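Local coordinates for 462aa long hypothetical selenium-binding protein (Sulfolobus tokodaii, PDB 2ECE) that is of unknown function but may bind selenium, and folds as a beta propeller, at residues S82-P87 / P91-R96; F97-G102 / I108-T113. All coordinates share one frame; numbering follows the deposited sequence.

Contact 1: residues S82-P87 / P91-R96; sequences SSALCP and PNIERR
A84 and I93 make the apolar touch between these segments: the methyl CB of A84 lies 3.8 Å from CD1 of I93, with CG1 of the same side chain close behind. Both CB atoms are directed at the opposite segment, and the chi1 of 54° sets CG1 of I93 between its own backbone N and carbonyl carbon, from where the extended chi2 carries CD1 on to the alanine.

The polar approach is looser. R95 bends at chi3 (-61°), which brings its guanidinium back toward S82, yet NH2 of R95 stays 4.1 Å from S82 N and 4.2 Å from S82 OG, too far for a hydrogen bond. The two are linked through a third residue: D457 OD2 forms a salt bridge with R95 NH2, which also bonds T11 O, and a hydrogen bond with S82 OG, which pairs with Y13 N too.

No hydrogen bond joins the segments directly, and the buried surface is small, 115 Å². A 3-10 turn, 82-85, held by L85 N to S82 O at 3.0 Å, faces an irregular run within one long inter-strand loop of the propeller, where C86 is disulfide-bonded to C460 near the C-terminus.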
ATOM      1  N   SER A  82      -9.619   6.499  12.846  1.00 18.35           N
ATOM      2  CA  SER A  82      -9.212   7.386  13.939  1.00 19.35           C
ATOM      3  C   SER A  82      -9.254   8.882  13.621  1.00 19.67           C
ATOM      4  O   SER A  82      -9.413   9.712  14.522  1.00 17.49           O
ATOM      5  CB  SER A  82      -7.813   7.000  14.431  1.00 18.09           C
ATOM      6  OG  SER A  82      -7.832   5.703  15.008  1.00 20.12           O
ATOM      7  N   SER A  83      -9.112   9.223  12.345  1.00 19.00           N
ATOM      8  CA  SER A  83      -9.136  10.619  11.925  1.00 20.42           C
ATOM      9  C   SER A  83     -10.459  11.294  12.283  1.00 21.52           C
ATOM     10  O   SER A  83     -10.538  12.521  12.315  1.00 23.02           O
ATOM     11  CB  SER A  83      -8.904  10.717  10.418  1.00 19.11           C
ATOM     12  OG  SER A  83      -9.916  10.010   9.710  1.00 19.91           O
ATOM     13  N   ALA A  84     -11.491  10.495  12.555  1.00 21.61           N
ATOM     14  CA  ALA A  84     -12.806  11.035  12.908  1.00 22.71           C
ATOM     15  C   ALA A  84     -12.794  11.765  14.251  1.00 22.75           C
ATOM     16  O   ALA A  84     -13.695  12.556  14.543  1.00 22.83           O
ATOM     17  CB  ALA A  84     -13.846   9.916  12.945  1.00 21.50           C
ATOM     18  N   LEU A  85     -11.784  11.485  15.068  1.00 22.04           N
ATOM     19  CA  LEU A  85     -11.661  12.120  16.372  1.00 22.79           C
ATOM     20  C   LEU A  85     -11.008  13.495  16.249  1.00 24.82           C
ATOM     21  O   LEU A  85     -10.849  14.208  17.241  1.00 24.79           O
ATOM     22  CB  LEU A  85     -10.849  11.234  17.317  1.00 22.36           C
ATOM     23  CG  LEU A  85     -11.502   9.892  17.679  1.00 21.88           C
ATOM     24  CD1 LEU A  85     -10.560   9.086  18.557  1.00 22.76           C
ATOM     25  CD2 LEU A  85     -12.823  10.135  18.402  1.00 23.47           C
ATOM     26  N   CYS A  86     -10.627  13.856  15.027  1.00 24.57           N
ATOM     27  CA  CYS A  86     -10.018  15.156  14.764  1.00 25.46           C
ATOM     28  C   CYS A  86     -11.067  16.259  14.972  1.00 28.36           C
ATOM     29  O   CYS A  86     -12.268  16.019  14.836  1.00 26.29           O
ATOM     30  CB  CYS A  86      -9.522  15.227  13.316  1.00 25.61           C
ATOM     31  SG  CYS A  86      -8.144  14.114  12.877  1.00 24.16           S
ATOM     32  N   PRO A  87     -10.622  17.483  15.298  1.00 30.50           N
ATOM     33  CA  PRO A  87     -11.550  18.599  15.510  1.00 32.10           C
ATOM     34  C   PRO A  87     -12.611  18.734  14.419  1.00 32.50           C
ATOM     35  O   PRO A  87     -13.779  18.990  14.704  1.00 33.41           O
ATOM     36  CB  PRO A  87     -10.616  19.799  15.565  1.00 32.93           C
ATOM     37  CG  PRO A  87      -9.448  19.238  16.326  1.00 33.57           C
ATOM     38  CD  PRO A  87      -9.244  17.873  15.660  1.00 32.07           C
ATOM     39  N   PRO A  91     -19.614  13.897  12.252  1.00 42.18           N
ATOM     40  CA  PRO A  91     -20.422  13.155  13.217  1.00 42.19           C
ATOM     41  C   PRO A  91     -21.106  11.893  12.704  1.00 41.35           C
ATOM     42  O   PRO A  91     -21.472  11.781  11.532  1.00 41.56           O
ATOM     43  CB  PRO A  91     -21.431  14.200  13.668  1.00 42.83           C
ATOM     44  CG  PRO A  91     -21.746  14.880  12.373  1.00 42.76           C
ATOM     45  CD  PRO A  91     -20.357  15.074  11.757  1.00 42.62           C
ATOM     46  N   ASN A  92     -21.266  10.948  13.620  1.00 40.82           N
ATOM     47  CA  ASN A  92     -21.930   9.679  13.365  1.00 40.92           C
ATOM     48  C   ASN A  92     -21.373   8.772  12.278  1.00 39.18           C
ATOM     49  O   ASN A  92     -22.136   8.105  11.580  1.00 40.93           O
ATOM     50  CB  ASN A  92     -23.421   9.923  13.108  1.00 41.28           C
ATOM     51  CG  ASN A  92     -24.089  10.665  14.247  1.00 42.94           C
ATOM     52  OD1 ASN A  92     -23.904  10.321  15.416  1.00 43.12           O
ATOM     53  ND2 ASN A  92     -24.871  11.688  13.915  1.00 44.17           N
ATOM     54  N   ILE A  93     -20.056   8.749  12.109  1.00 37.27           N
ATOM     55  CA  ILE A  93     -19.474   7.838  11.136  1.00 34.40           C
ATOM     56  C   ILE A  93     -18.760   6.789  11.975  1.00 32.94           C
ATOM     57  O   ILE A  93     -18.268   7.090  13.057  1.00 33.31           O
ATOM     58  CB  ILE A  93     -18.475   8.531  10.172  1.00 34.40           C
ATOM     59  CG1 ILE A  93     -17.399   9.286  10.951  1.00 35.37           C
ATOM     60  CG2 ILE A  93     -19.230   9.452   9.231  1.00 34.99           C
ATOM     61  CD1 ILE A  93     -16.339   9.919  10.056  1.00 34.89           C
ATOM     62  N   GLU A  94     -18.732   5.553  11.497  1.00 31.92           N
ATOM     63  CA  GLU A  94     -18.091   4.473  12.232  1.00 31.09           C
ATOM     64  C   GLU A  94     -17.239   3.638  11.285  1.00 28.71           C
ATOM     65  O   GLU A  94     -17.485   3.631  10.081  1.00 27.53           O
ATOM     66  CB  GLU A  94     -19.162   3.596  12.900  1.00 33.21           C
ATOM     67  CG  GLU A  94     -20.162   2.970  11.929  1.00 37.65           C
ATOM     68  CD  GLU A  94     -21.283   2.205  12.630  1.00 39.46           C
ATOM     69  OE1 GLU A  94     -21.087   1.776  13.788  1.00 41.79           O
ATOM     70  OE2 GLU A  94     -22.356   2.021  12.017  1.00 38.99           O
ATOM     71  N   ARG A  95     -16.226   2.957  11.819  1.00 27.42           N
ATOM     72  CA  ARG A  95     -15.377   2.105  10.989  1.00 26.11           C
ATOM     73  C   ARG A  95     -16.257   0.908  10.668  1.00 25.96           C
ATOM     74  O   ARG A  95     -16.308  -0.064  11.428  1.00 25.53           O
ATOM     75  CB  ARG A  95     -14.142   1.640  11.761  1.00 24.95           C
ATOM     76  CG  ARG A  95     -13.113   0.926  10.903  1.00 23.86           C
ATOM     77  CD  ARG A  95     -12.129   0.151  11.760  1.00 23.19           C
ATOM     78  NE  ARG A  95     -11.359   0.989  12.678  1.00 23.50           N
ATOM     79  CZ  ARG A  95     -10.266   1.673  12.348  1.00 23.45           C
ATOM     80  NH1 ARG A  95      -9.795   1.635  11.106  1.00 21.83           N
ATOM     81  NH2 ARG A  95      -9.630   2.381  13.272  1.00 20.62           N
ATOM     82  N   ARG A  96     -16.941   0.975   9.534  1.00 23.81           N
ATOM     83  CA  ARG A  96     -17.867  -0.082   9.172  1.00 23.92           C
ATOM     84  C   ARG A  96     -17.718  -0.665   7.775  1.00 21.84           C
ATOM     85  O   ARG A  96     -17.862  -1.874   7.584  1.00 21.72           O
ATOM     86  CB  ARG A  96     -19.293   0.445   9.350  1.00 24.54           C
ATOM     87  CG  ARG A  96     -20.365  -0.492   8.877  1.00 27.03           C
ATOM     88  CD  ARG A  96     -21.730  -0.017   9.312  1.00 28.11           C
ATOM     89  NE  ARG A  96     -22.740  -0.998   8.938  1.00 32.31           N
ATOM     90  CZ  ARG A  96     -24.020  -0.923   9.274  1.00 35.29           C
ATOM     91  NH1 ARG A  96     -24.463   0.097   9.999  1.00 36.77           N
ATOM     92  NH2 ARG A  96     -24.856  -1.881   8.894  1.00 37.62           N
TER

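Contact 2: residues F97-G102 / I108-T113; sequences FLIVPG and IYIIDT
F97-P101 and I108-D112 run antiparallel as a beta hairpin, their axes 4.5 Å apart at closest approach and 160° between directions, forming the middle two strands of a four-stranded propeller sheet. L98 with I111 and V100 with Y109 are the hydrogen-bonded pairs, each closed by two N-H...O bonds; the straightest, I111 N to L98 O (2.9 Å, 175°), lies in the carbonyl plane. Y109 N instead reaches V100 O from above that carbonyl's plane, at 2.8 Å.

On the face of F97, I99, P101, I108, I110 and D112, the isoleucines pack together. I99 and I110 lie side by side, with I99 CD1 3.7 Å from I110 CD1. CG2 of I99 meets CG2 of I108 at 3.9 Å. Strands 140-145 and 150-154 of the next sheet pack on this side. The other face carries L98, V100, Y109 and I111, where CG2 of V100 touches CD1 of I111 at 3.8 Å.

At the F97-D112 end of the hairpin the two side chains approach obliquely, the carboxylate being engaged by R96. The first torsion of F97 places its ring beside the backbone N, from where, turned 42° from the carboxylate plane, it brings CE2 to 3.5 Å from D112 CG.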
ATOM      1  N   PHE A  97     -17.422   0.184   6.800  1.00 19.81           N
ATOM      2  CA  PHE A  97     -17.318  -0.284   5.428  1.00 19.83           C
ATOM      3  C   PHE A  97     -15.933  -0.315   4.818  1.00 18.88           C
ATOM      4  O   PHE A  97     -15.126   0.594   5.025  1.00 19.04           O
ATOM      5  CB  PHE A  97     -18.200   0.576   4.524  1.00 19.07           C
ATOM      6  CG  PHE A  97     -19.596   0.764   5.038  1.00 19.54           C
ATOM      7  CD1 PHE A  97     -19.901   1.815   5.893  1.00 19.52           C
ATOM      8  CD2 PHE A  97     -20.610  -0.110   4.657  1.00 19.52           C
ATOM      9  CE1 PHE A  97     -21.201   1.997   6.363  1.00 20.30           C
ATOM     10  CE2 PHE A  97     -21.912   0.060   5.121  1.00 19.33           C
ATOM     11  CZ  PHE A  97     -22.207   1.117   5.976  1.00 20.54           C
ATOM     12  N   LEU A  98     -15.664  -1.370   4.059  1.00 17.65           N
ATOM     13  CA  LEU A  98     -14.404  -1.469   3.343  1.00 19.25           C
ATOM     14  C   LEU A  98     -14.724  -0.792   2.013  1.00 18.62           C
ATOM     15  O   LEU A  98     -15.751  -1.091   1.391  1.00 18.72           O
ATOM     16  CB  LEU A  98     -14.007  -2.931   3.096  1.00 17.97           C
ATOM     17  CG  LEU A  98     -13.624  -3.780   4.314  1.00 18.77           C
ATOM     18  CD1 LEU A  98     -13.296  -5.205   3.853  1.00 18.97           C
ATOM     19  CD2 LEU A  98     -12.422  -3.159   5.023  1.00 17.27           C
ATOM     20  N   ILE A  99     -13.863   0.135   1.604  1.00 17.48           N
ATOM     21  CA  ILE A  99     -14.004   0.870   0.349  1.00 15.32           C
ATOM     22  C   ILE A  99     -12.985   0.185  -0.562  1.00 17.01           C
ATOM     23  O   ILE A  99     -11.777   0.373  -0.399  1.00 13.85           O
ATOM     24  CB  ILE A  99     -13.627   2.357   0.553  1.00 15.52           C
ATOM     25  CG1 ILE A  99     -14.412   2.932   1.734  1.00 15.90           C
ATOM     26  CG2 ILE A  99     -13.925   3.164  -0.698  1.00 13.98           C
ATOM     27  CD1 ILE A  99     -15.914   2.900   1.544  1.00 15.34           C
ATOM     28  N   VAL A 100     -13.482  -0.615  -1.508  1.00 16.60           N
ATOM     29  CA  VAL A 100     -12.638  -1.401  -2.406  1.00 15.76           C
ATOM     30  C   VAL A 100     -12.727  -1.003  -3.876  1.00 16.38           C
ATOM     31  O   VAL A 100     -13.699  -1.324  -4.555  1.00 16.43           O
ATOM     32  CB  VAL A 100     -13.005  -2.897  -2.284  1.00 17.16           C
ATOM     33  CG1 VAL A 100     -12.054  -3.751  -3.125  1.00 16.10           C
ATOM     34  CG2 VAL A 100     -12.971  -3.312  -0.813  1.00 18.10           C
ATOM     35  N   PRO A 101     -11.685  -0.330  -4.395  1.00 16.52           N
ATOM     36  CA  PRO A 101     -11.690   0.098  -5.793  1.00 15.95           C
ATOM     37  C   PRO A 101     -10.985  -0.862  -6.747  1.00 16.55           C
ATOM     38  O   PRO A 101     -10.153  -1.676  -6.335  1.00 15.41           O
ATOM     39  CB  PRO A 101     -10.977   1.441  -5.723  1.00 15.29           C
ATOM     40  CG  PRO A 101      -9.863   1.121  -4.750  1.00 16.57           C
ATOM     41  CD  PRO A 101     -10.590   0.328  -3.654  1.00 16.15           C
ATOM     42  N   GLY A 102     -11.323  -0.759  -8.029  1.00 16.30           N
ATOM     43  CA  GLY A 102     -10.674  -1.594  -9.023  1.00 15.52           C
ATOM     44  C   GLY A 102      -9.569  -0.766  -9.653  1.00 16.98           C
ATOM     45  O   GLY A 102      -9.842   0.290 -10.244  1.00 16.27           O
ATOM     46  N   ILE A 108     -15.985   1.032  -7.696  1.00 20.04           N
ATOM     47  CA  ILE A 108     -15.795   1.106  -6.244  1.00 19.56           C
ATOM     48  C   ILE A 108     -16.866   0.283  -5.540  1.00 21.02           C
ATOM     49  O   ILE A 108     -18.068   0.483  -5.763  1.00 21.61           O
ATOM     50  CB  ILE A 108     -15.896   2.544  -5.694  1.00 19.71           C
ATOM     51  CG1 ILE A 108     -14.863   3.452  -6.360  1.00 19.13           C
ATOM     52  CG2 ILE A 108     -15.645   2.538  -4.169  1.00 20.04           C
ATOM     53  CD1 ILE A 108     -15.003   4.913  -5.962  1.00 19.75           C
ATOM     54  N   TYR A 109     -16.436  -0.655  -4.706  1.00 18.93           N
ATOM     55  CA  TYR A 109     -17.382  -1.460  -3.950  1.00 19.53           C
ATOM     56  C   TYR A 109     -17.404  -0.929  -2.521  1.00 20.42           C
ATOM     57  O   TYR A 109     -16.367  -0.515  -1.985  1.00 21.80           O
ATOM     58  CB  TYR A 109     -16.955  -2.931  -3.923  1.00 19.74           C
ATOM     59  CG  TYR A 109     -16.854  -3.579  -5.283  1.00 20.33           C
ATOM     60  CD1 TYR A 109     -15.635  -3.658  -5.953  1.00 18.66           C
ATOM     61  CD2 TYR A 109     -17.976  -4.141  -5.888  1.00 21.22           C
ATOM     62  CE1 TYR A 109     -15.533  -4.288  -7.188  1.00 18.75           C
ATOM     63  CE2 TYR A 109     -17.887  -4.769  -7.125  1.00 20.49           C
ATOM     64  CZ  TYR A 109     -16.665  -4.844  -7.770  1.00 20.41           C
ATOM     65  OH  TYR A 109     -16.576  -5.482  -8.989  1.00 19.16           O
ATOM     66  N   ILE A 110     -18.586  -0.930  -1.915  1.00 20.33           N
ATOM     67  CA  ILE A 110     -18.751  -0.500  -0.533  1.00 19.81           C
ATOM     68  C   ILE A 110     -19.172  -1.798   0.147  1.00 22.10           C
ATOM     69  O   ILE A 110     -20.272  -2.307  -0.102  1.00 22.01           O
ATOM     70  CB  ILE A 110     -19.877   0.545  -0.384  1.00 20.52           C
ATOM     71  CG1 ILE A 110     -19.664   1.698  -1.374  1.00 20.50           C
ATOM     72  CG2 ILE A 110     -19.895   1.081   1.042  1.00 20.45           C
ATOM     73  CD1 ILE A 110     -18.350   2.439  -1.200  1.00 20.58           C
ATOM     74  N   ILE A 111     -18.292  -2.338   0.986  1.00 21.39           N
ATOM     75  CA  ILE A 111     -18.548  -3.607   1.658  1.00 21.10           C
ATOM     76  C   ILE A 111     -18.747  -3.450   3.164  1.00 21.48           C
ATOM     77  O   ILE A 111     -17.841  -3.042   3.891  1.00 20.55           O
ATOM     78  CB  ILE A 111     -17.396  -4.596   1.352  1.00 20.49           C
ATOM     79  CG1 ILE A 111     -17.261  -4.749  -0.166  1.00 19.64           C
ATOM     80  CG2 ILE A 111     -17.666  -5.956   1.994  1.00 22.89           C
ATOM     81  CD1 ILE A 111     -16.073  -5.570  -0.615  1.00 19.18           C
ATOM     82  N   ASP A 112     -19.951  -3.790   3.618  1.00 20.54           N
ATOM     83  CA  ASP A 112     -20.346  -3.682   5.020  1.00 22.37           C
ATOM     84  C   ASP A 112     -19.797  -4.838   5.860  1.00 22.12           C
ATOM     85  O   ASP A 112     -20.004  -6.003   5.528  1.00 24.42           O
ATOM     86  CB  ASP A 112     -21.877  -3.670   5.100  1.00 22.80           C
ATOM     87  CG  ASP A 112     -22.400  -3.167   6.436  1.00 25.37           C
ATOM     88  OD1 ASP A 112     -21.599  -3.006   7.382  1.00 25.43           O
ATOM     89  OD2 ASP A 112     -23.624  -2.937   6.541  1.00 24.01           O
ATOM     90  N   THR A 113     -19.106  -4.517   6.949  1.00 21.45           N
ATOM     91  CA  THR A 113     -18.552  -5.548   7.822  1.00 20.88           C
ATOM     92  C   THR A 113     -19.429  -5.813   9.051  1.00 23.02           C
ATOM     93  O   THR A 113     -19.047  -6.581   9.942  1.00 22.60           O
ATOM     94  CB  THR A 113     -17.143  -5.176   8.312  1.00 20.25           C
ATOM     95  OG1 THR A 113     -17.195  -3.945   9.044  1.00 20.19           O
ATOM     96  CG2 THR A 113     -16.192  -5.038   7.132  1.00 20.99           C
TER

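How the contacts relate
The two contacts follow one another along the chain, contact 1 first, and R96 runs straight into F97, so the loop between strands 77-78 and 97-101 feeds directly into the hairpin. Contact 2 thus lies in the sheet of a propeller blade and contact 1 in the loop that leads into it, tied to both the N- and C-terminal regions. Their centres are about 17 Å apart; contact 1 lies about 22 Å from the centre of the chain and contact 2 about 16 Å. At the junction R96 meets the end of the second strand and the residue after it: its NE forms a salt bridge to D112 OD1 at 2.8 Å, and its carbonyl O is a probable hydrogen-bond partner of T113 OG1.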